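Local coordinates for leucine aminopeptidase 1 (Caenorhabditis elegans, PDB 2HB6), which releases N-terminal amino acids, preferably leucine, from peptides as a zinc-dependent M17 aminopeptidase, and probably serves as a digestive enzyme, at residues A[224-229]-A[310-315]; A[247-252]-A[296-301]; A[273-278]-A[360-365]. The protein carries 1 engineered substitution. One frame throughout, in Å; residues are numbered along the deposited sequence.

Overall arrangement
Two of the three contacts supply ligands to the metal site of the catalytic domain; the third lies at its periphery. Contacts 2 and 3 meet in the central sheet, where strands 246-254 and 356-361 are neighbours, and both bind the same sodium ion, modelled at a position assigned to zinc by similarity, through Lys252 and Asp275 respectively. Their centres are about 17 Å apart, but they touch where Lys252 NZ lies 2.9 Å from Thr362 O, a probable hydrogen bond. Contact 1 has its centre about 19 Å from that of contact 3 and joins two loops near other subunits, yet the side chain of Asn314 is about 6 Å from that of Glu336, another ligand of that ion.

Contact 1: A[224-229]-A[310-315]; sequences GKAGPT and SPIANK
Ala226 places its methyl against the turn formed by Ser310 to Ala313, meeting Ala313 methyl to methyl at 3.8 Å between the two CB atoms. Ser310 OG touches the same methyl, 3.6 Å from Ala226 CB. Beside this methyl lies the long arm of Lys225. Its CG sits between the backbone N and the carbonyl carbon (chi1 65°), and the extended chain beyond runs past the Ile312 carbonyl, with Lys225 CE 3.2 Å from Ile312 O. No direct hydrogen bond crosses the contact; water makes the polar link. One water accepts from Lys225 NZ at 2.8 Å and donates to Ile312 O at 2.6 Å. A second accepts from Lys225 NZ at 3.0 Å and donates to Asn314 OD1 at 2.6 Å.

Each segment bends in a type I turn, Gly224 to Gly227 and Ser310 to Ala313, and Ser310 OG accepts from Ile312 N at 3.2 Å in an ST turn. His222 is hydrogen-bonded to Lys225 NZ. Here the loop after helix 218-224 meets the loop after strand 297-307, and Pro311 packs on Ala226 of a second subunit, Pro228 on Pro311 of a third. The lysine chain and the Ala226 and Ile312 side chains supply direct van der Waals contact, while the ammonium is probably stabilised by the two waters and, through them, by the Ile312 carbonyl and the Asn314 amide oxygen.

Contact 2: A[247-252]-A[296-301]; sequences IALVGK and QTLHAC. With NA (sodium ion), chain F.
The imidazole of His299 has Ile247 O obliquely beside it, 3.6 Å from CD2, while its ND1 is hydrogen-bonded to Ser237 on the neighbouring strand 232-238. The other flat groups are the peptides of two parallel strands, 13° apart in direction. Five hydrogen bonds zigzag between them: Ile247, Leu249 and Gly251 each donate to the strand 297-301, and His299 and Cys301 donate back. Leu249 N meets His299 O at 2.7 Å, nearly in line with its C=O bond, whereas Ile247 N meets Thr297 O from above the carbonyl plane.

On one face of the sheet, Leu298 CD1 lies 3.8 Å from both Ile247 CG2 and Leu249 CD1, and Leu298 also packs on Tyr286 and Leu289 of helix 277-290. On the other, Val250 CG2 meets Cys301 CB at 4.0 Å, and helix 337-350 packs against Ala248 and Val250. Strand 356-361 bonds to the far edge of 247-252. Helix 277-290 links the two paired strands in a beta-alpha-beta crossover.

With the backbones paired and both faces packed, Lys252 at the strand's end extends its chain (CG anti to the backbone N, chi1 174°), and its NZ reaches the sodium at 2.3 Å, in a position assigned to zinc by similarity, beside Asp257, Asp275 and Glu336.

Contact 3: A[273-278]-A[360-365]; sequences KRDMGG and MATLTG. With NA (sodium ion), chain F.
Asp275 and Thr362 meet at the dinuclear metal site characteristic of M17 aminopeptidases, where the entry to helix 277-290 faces the end of strand 356-361. The metal bond comes from one carboxylate oxygen: Asp275 OD2 is 1.9 Å from the sodium, a distance short for that ion, at a position assigned to zinc by similarity. Lys252, Asp257 and Glu336 complete its ligands.

The direct hydrogen bond uses the other oxygen. Thr362 OG1 donates to Asp275 OD1 at 2.8 Å, coming from above the carboxylate plane, 36° out of it. The hydroxyl is brought there by a first torsion of 55°, which sets OG1 between the backbone N and the carbonyl carbon. Thr362 thereby acts as a second-shell residue. Asp275 OD1 also lies 2.9 Å from Thr362 O, two acceptors with no bond between them. A valine here would probably leave Asp275 OD1 facing that carbonyl oxygen without the hydroxyl donor.

A water adds a backbone bridge, donating to Asp275 O at 3.0 Å and accepting from both Thr362 N and Gly278 N, the latter in the first turn of the helix.

Close packing of backbone and side chain makes up the rest. Gly278 has no side chain, and one would run into Met360 O and Ala361 CA. Met360, bent at its thioether end, rests CE 3.7 Å from Gly278 O, and Gly278 CA makes a CA-H...O contact of 3.4 Å with Met360 O.

Contact 1: A[224-229]-A[310-315]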
loop_
_atom_site.group_PDB
_atom_site.type_symbol
_atom_site.label_atom_id
_atom_site.label_comp_id
_atom_site.label_asym_id
_atom_site.label_seq_id
_atom_site.Cartn_x
_atom_site.Cartn_y
_atom_site.Cartn_z
ATOM N N GLY A 224 24.955 -15.244 -7.474
ATOM C CA GLY A 224 26.025 -14.271 -7.261
ATOM C C GLY A 224 26.646 -13.622 -8.485
ATOM O O GLY A 224 27.488 -12.711 -8.348
ATOM N N LYS A 225 26.232 -14.052 -9.681
ATOM C CA LYS A 225 26.888 -13.609 -10.924
ATOM C C LYS A 225 26.790 -12.099 -11.173
ATOM O O LYS A 225 27.652 -11.531 -11.828
ATOM C CB LYS A 225 26.382 -14.381 -12.160
ATOM C CG LYS A 225 24.917 -14.149 -12.488
ATOM C CD LYS A 225 24.428 -15.014 -13.654
ATOM C CE LYS A 225 22.909 -15.209 -13.583
ATOM N NZ LYS A 225 22.394 -15.953 -14.784
ATOM N N ALA A 226 25.752 -11.463 -10.642
ATOM C CA ALA A 226 25.571 -10.017 -10.783
ATOM C C ALA A 226 26.132 -9.214 -9.599
ATOM O O ALA A 226 25.753 -8.058 -9.401
ATOM C CB ALA A 226 24.107 -9.696 -10.970
ATOM N N GLY A 227 27.006 -9.820 -8.797
ATOM C CA GLY A 227 27.666 -9.080 -7.713
ATOM C C GLY A 227 28.812 -8.255 -8.276
ATOM O O GLY A 227 29.333 -8.579 -9.349
ATOM N N PRO A 228 29.235 -7.205 -7.547
ATOM C CA PRO A 228 30.406 -6.422 -7.972
ATOM C C PRO A 228 31.709 -7.202 -7.816
ATOM O O PRO A 228 32.694 -6.883 -8.478
ATOM C CB PRO A 228 30.387 -5.216 -7.027
ATOM C CG PRO A 228 29.694 -5.702 -5.794
ATOM C CD PRO A 228 28.666 -6.710 -6.282
ATOM N N THR A 229 31.716 -8.208 -6.941
ATOM C CA THR A 229 32.834 -9.162 -6.841
ATOM C C THR A 229 32.253 -10.583 -6.931
ATOM O O THR A 229 31.080 -10.778 -6.624
ATOM C CB THR A 229 33.614 -8.981 -5.502
ATOM O OG1 THR A 229 32.713 -9.168 -4.409
ATOM C CG2 THR A 229 34.222 -7.545 -5.404
ATOM N N SER A 310 21.417 -6.275 -12.175
ATOM C CA SER A 310 22.006 -5.911 -13.462
ATOM C C SER A 310 21.320 -6.737 -14.565
ATOM O O SER A 310 20.590 -7.681 -14.254
ATOM C CB SER A 310 23.511 -6.182 -13.448
ATOM O OG SER A 310 23.751 -7.521 -13.827
ATOM N N PRO A 311 21.537 -6.380 -15.851
ATOM C CA PRO A 311 20.900 -7.129 -16.944
ATOM C C PRO A 311 21.245 -8.612 -16.991
ATOM O O PRO A 311 20.519 -9.382 -17.629
ATOM C CB PRO A 311 21.422 -6.439 -18.207
ATOM C CG PRO A 311 21.794 -5.059 -17.749
ATOM C CD PRO A 311 22.327 -5.239 -16.360
ATOM N N ILE A 312 22.319 -9.015 -16.313
ATOM C CA ILE A 312 22.668 -10.436 -16.246
ATOM C C ILE A 312 22.192 -11.186 -15.005
ATOM O O ILE A 312 22.410 -12.394 -14.911
ATOM C CB ILE A 312 24.179 -10.710 -16.496
ATOM C CG1 ILE A 312 25.041 -10.187 -15.337
ATOM C CG2 ILE A 312 24.607 -10.184 -17.865
ATOM C CD1 ILE A 312 26.396 -10.900 -15.200
ATOM N N ALA A 313 21.522 -10.485 -14.082
ATOM C CA ALA A 313 21.008 -11.090 -12.855
ATOM C C ALA A 313 19.918 -12.130 -13.169
ATOM O O ALA A 313 19.284 -12.060 -14.230
ATOM C CB ALA A 313 20.454 -9.994 -11.895
ATOM N N ASN A 314 19.709 -13.075 -12.249
ATOM C CA ASN A 314 18.475 -13.881 -12.189
ATOM C C ASN A 314 17.231 -12.987 -12.266
ATOM O O ASN A 314 17.197 -11.901 -11.672
ATOM C CB ASN A 314 18.399 -14.681 -10.873
ATOM C CG ASN A 314 19.411 -15.821 -10.801
ATOM O OD1 ASN A 314 19.820 -16.385 -11.808
ATOM N ND2 ASN A 314 19.804 -16.168 -9.587
ATOM N N LYS A 315 16.236 -13.462 -13.012
ATOM C CA LYS A 315 14.943 -12.799 -13.223
ATOM C C LYS A 315 13.921 -13.841 -12.774
ATOM O O LYS A 315 14.145 -15.034 -12.985
ATOM C CB LYS A 315 14.697 -12.585 -14.736
ATOM C CG LYS A 315 15.629 -11.645 -15.471
ATOM C CD LYS A 315 15.279 -11.633 -16.973
ATOM C CE LYS A 315 16.089 -12.648 -17.755
ATOM N NZ LYS A 315 17.423 -12.045 -18.118
HETATM O O HOH W 1 19.570 -16.865 -14.328
HETATM O O HOH W 2 22.935 -14.116 -16.795
#

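Contact 2: A[247-252]-A[296-301]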
loop_
_atom_site.group_PDB
_atom_site.type_symbol
_atom_site.label_atom_id
_atom_site.label_comp_id
_atom_site.label_asym_id
_atom_site.label_seq_id
_atom_site.Cartn_x
_atom_site.Cartn_y
_atom_site.Cartn_z
ATOM N N ILE A 247 30.879 -34.474 9.769
ATOM C CA ILE A 247 29.928 -33.403 10.055
ATOM C C ILE A 247 30.237 -32.218 9.143
ATOM O O ILE A 247 31.385 -31.790 9.050
ATOM C CB ILE A 247 29.996 -32.991 11.563
ATOM C CG1 ILE A 247 29.697 -34.210 12.450
ATOM C CG2 ILE A 247 29.002 -31.849 11.887
ATOM C CD1 ILE A 247 30.240 -34.109 13.888
ATOM N N ALA A 248 29.215 -31.705 8.461
ATOM C CA ALA A 248 29.340 -30.478 7.677
ATOM C C ALA A 248 28.532 -29.341 8.279
ATOM O O ALA A 248 27.364 -29.510 8.633
ATOM C CB ALA A 248 28.946 -30.708 6.232
ATOM N N LEU A 249 29.175 -28.177 8.401
ATOM C CA LEU A 249 28.509 -26.928 8.786
ATOM C C LEU A 249 28.419 -26.012 7.557
ATOM O O LEU A 249 29.412 -25.407 7.139
ATOM C CB LEU A 249 29.314 -26.222 9.894
ATOM C CG LEU A 249 29.619 -27.089 11.118
ATOM C CD1 LEU A 249 30.637 -26.439 12.020
ATOM C CD2 LEU A 249 28.341 -27.421 11.893
ATOM N N VAL A 250 27.238 -25.947 6.963
ATOM C CA VAL A 250 27.032 -25.191 5.726
ATOM C C VAL A 250 26.422 -23.836 6.116
ATOM O O VAL A 250 25.439 -23.791 6.837
ATOM C CB VAL A 250 26.100 -25.958 4.749
ATOM C CG1 VAL A 250 25.976 -25.216 3.403
ATOM C CG2 VAL A 250 26.639 -27.400 4.526
ATOM N N GLY A 251 27.022 -22.738 5.667
ATOM C CA GLY A 251 26.591 -21.413 6.102
ATOM C C GLY A 251 26.203 -20.522 4.939
ATOM O O GLY A 251 26.877 -20.510 3.917
ATOM N N LYS A 252 25.114 -19.765 5.097
ATOM C CA LYS A 252 24.691 -18.819 4.073
ATOM C C LYS A 252 25.480 -17.529 4.198
ATOM O O LYS A 252 25.365 -16.816 5.206
ATOM C CB LYS A 252 23.194 -18.522 4.200
ATOM C CG LYS A 252 22.690 -17.431 3.247
ATOM C CD LYS A 252 21.297 -16.966 3.683
ATOM C CE LYS A 252 20.950 -15.746 2.888
ATOM N NZ LYS A 252 19.515 -15.314 3.039
ATOM N N GLN A 296 36.338 -35.584 15.491
ATOM C CA GLN A 296 35.626 -36.103 14.318
ATOM C C GLN A 296 35.957 -35.322 13.065
ATOM O O GLN A 296 36.513 -34.233 13.139
ATOM C CB GLN A 296 34.114 -36.082 14.555
ATOM C CG GLN A 296 33.703 -36.774 15.839
ATOM C CD GLN A 296 34.035 -38.266 15.844
ATOM O OE1 GLN A 296 33.814 -38.969 14.861
ATOM N NE2 GLN A 296 34.574 -38.750 16.962
ATOM N N THR A 297 35.607 -35.882 11.911
ATOM C CA THR A 297 35.727 -35.153 10.669
ATOM C C THR A 297 34.701 -34.018 10.628
ATOM O O THR A 297 33.513 -34.224 10.922
ATOM C CB THR A 297 35.639 -36.092 9.454
ATOM O OG1 THR A 297 36.734 -37.018 9.516
ATOM C CG2 THR A 297 35.724 -35.312 8.129
ATOM N N LEU A 298 35.182 -32.812 10.332
ATOM C CA LEU A 298 34.345 -31.612 10.378
ATOM C C LEU A 298 34.687 -30.740 9.183
ATOM O O LEU A 298 35.864 -30.556 8.863
ATOM C CB LEU A 298 34.571 -30.824 11.683
ATOM C CG LEU A 298 33.721 -29.565 11.965
ATOM C CD1 LEU A 298 32.238 -29.906 12.200
ATOM C CD2 LEU A 298 34.280 -28.796 13.182
ATOM N N HIS A 299 33.654 -30.213 8.525
ATOM C CA HIS A 299 33.828 -29.327 7.370
ATOM C C HIS A 299 33.012 -28.045 7.594
ATOM O O HIS A 299 31.878 -28.103 8.072
ATOM C CB HIS A 299 33.326 -29.995 6.082
ATOM C CG HIS A 299 33.856 -31.381 5.848
ATOM N ND1 HIS A 299 35.055 -31.621 5.214
ATOM C CD2 HIS A 299 33.318 -32.598 6.108
ATOM C CE1 HIS A 299 35.250 -32.926 5.117
ATOM N NE2 HIS A 299 34.207 -33.542 5.649
ATOM N N ALA A 300 33.584 -26.897 7.250
ATOM C CA ALA A 300 32.795 -25.665 7.117
ATOM C C ALA A 300 32.644 -25.410 5.623
ATOM O O ALA A 300 33.635 -25.456 4.882
ATOM C CB ALA A 300 33.493 -24.491 7.798
ATOM N N CYS A 301 31.404 -25.208 5.173
ATOM C CA CYS A 301 31.123 -25.016 3.764
ATOM C C CYS A 301 30.410 -23.686 3.639
ATOM O O CYS A 301 29.269 -23.553 4.053
ATOM C CB CYS A 301 30.221 -26.118 3.213
ATOM S SG CYS A 301 30.867 -27.808 3.377
HETATM NA NA NA F . 19.219 -13.529 1.593
#

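Contact 3: A[273-278]-A[360-365]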
loop_
_atom_site.group_PDB
_atom_site.type_symbol
_atom_site.label_atom_id
_atom_site.label_comp_id
_atom_site.label_asym_id
_atom_site.label_seq_id
_atom_site.Cartn_x
_atom_site.Cartn_y
_atom_site.Cartn_z
ATOM N N LYS A 273 23.310 -6.199 4.830
ATOM C CA LYS A 273 24.702 -6.655 5.126
ATOM C C LYS A 273 24.728 -7.881 6.066
ATOM O O LYS A 273 25.735 -8.601 6.144
ATOM C CB LYS A 273 25.510 -5.511 5.780
ATOM C CG LYS A 273 25.197 -5.296 7.267
ATOM C CD LYS A 273 25.888 -4.042 7.839
ATOM C CE LYS A 273 25.326 -3.679 9.208
ATOM N NZ LYS A 273 26.162 -2.616 9.859
ATOM N N ARG A 274 23.628 -8.116 6.785
ATOM C CA ARG A 274 23.619 -9.103 7.873
ATOM C C ARG A 274 23.246 -10.489 7.346
ATOM O O ARG A 274 23.222 -11.460 8.095
ATOM C CB ARG A 274 22.678 -8.667 9.015
ATOM C CG ARG A 274 23.107 -7.342 9.684
ATOM C CD ARG A 274 22.417 -7.077 11.040
ATOM N NE ARG A 274 22.565 -5.661 11.399
ATOM C CZ ARG A 274 21.566 -4.820 11.646
ATOM N NH1 ARG A 274 20.306 -5.234 11.629
ATOM N NH2 ARG A 274 21.840 -3.555 11.932
ATOM N N ASP A 275 23.017 -10.578 6.035
ATOM C CA ASP A 275 22.555 -11.810 5.398
ATOM C C ASP A 275 23.663 -12.865 5.199
ATOM O O ASP A 275 23.447 -13.905 4.573
ATOM C CB ASP A 275 21.914 -11.464 4.058
ATOM C CG ASP A 275 20.674 -12.280 3.780
ATOM O OD1 ASP A 275 20.004 -12.756 4.724
ATOM O OD2 ASP A 275 20.362 -12.465 2.585
ATOM N N MET A 276 24.850 -12.573 5.728
ATOM C CA MET A 276 25.953 -13.529 5.774
ATOM C C MET A 276 26.190 -14.042 7.196
ATOM O O MET A 276 27.205 -14.685 7.467
ATOM C CB MET A 276 27.248 -12.936 5.138
ATOM C CG MET A 276 27.600 -11.483 5.526
ATOM S SD MET A 276 27.487 -11.090 7.288
ATOM C CE MET A 276 28.972 -11.949 7.823
ATOM N N GLY A 277 25.235 -13.776 8.094
ATOM C CA GLY A 277 25.330 -14.206 9.495
ATOM C C GLY A 277 25.471 -15.708 9.700
ATOM O O GLY A 277 26.165 -16.155 10.621
ATOM N N GLY A 278 24.817 -16.492 8.846
ATOM C CA GLY A 278 24.973 -17.956 8.903
ATOM C C GLY A 278 26.389 -18.414 8.574
ATOM O O GLY A 278 26.950 -19.283 9.263
ATOM N N MET A 360 22.984 -23.346 8.301
ATOM C CA MET A 360 22.525 -22.258 9.150
ATOM C C MET A 360 22.538 -20.980 8.329
ATOM O O MET A 360 23.479 -20.723 7.574
ATOM C CB MET A 360 23.396 -22.124 10.407
ATOM C CG MET A 360 22.879 -21.078 11.426
ATOM S SD MET A 360 23.796 -20.964 12.989
ATOM C CE MET A 360 25.377 -20.261 12.452
ATOM N N ALA A 361 21.463 -20.203 8.443
ATOM C CA ALA A 361 21.217 -19.113 7.527
ATOM C C ALA A 361 20.239 -18.130 8.135
ATOM O O ALA A 361 19.349 -18.512 8.892
ATOM C CB ALA A 361 20.666 -19.632 6.226
ATOM N N THR A 362 20.406 -16.867 7.765
ATOM C CA THR A 362 19.404 -15.831 7.997
ATOM C C THR A 362 18.452 -15.818 6.786
ATOM O O THR A 362 18.718 -15.151 5.798
ATOM C CB THR A 362 20.096 -14.431 8.128
ATOM O OG1 THR A 362 20.896 -14.194 6.964
ATOM C CG2 THR A 362 21.010 -14.388 9.345
ATOM N N LEU A 363 17.406 -16.624 6.814
ATOM C CA LEU A 363 16.550 -16.716 5.645
ATOM C C LEU A 363 15.340 -15.872 5.454
ATOM O O LEU A 363 15.203 -15.177 4.473
ATOM C CB LEU A 363 16.066 -18.129 5.432
ATOM C CG LEU A 363 17.011 -19.239 5.088
ATOM C CD1 LEU A 363 17.262 -19.908 6.412
ATOM C CD2 LEU A 363 16.311 -20.173 4.146
ATOM N N THR A 364 14.384 -16.059 6.332
ATOM C CA THR A 364 13.121 -15.402 6.164
ATOM C C THR A 364 12.715 -14.541 7.322
ATOM O O THR A 364 13.043 -14.815 8.460
ATOM C CB THR A 364 12.039 -16.488 5.994
ATOM O OG1 THR A 364 12.062 -17.354 7.139
ATOM C CG2 THR A 364 12.375 -17.419 4.862
ATOM N N GLY A 365 11.949 -13.516 6.996
ATOM C CA GLY A 365 11.400 -12.664 8.001
ATOM C C GLY A 365 10.313 -13.510 8.649
ATOM O O GLY A 365 9.952 -13.262 9.786
HETATM NA NA NA F . 19.219 -13.529 1.593
HETATM O O HOH W 3 23.023 -16.063 6.587
#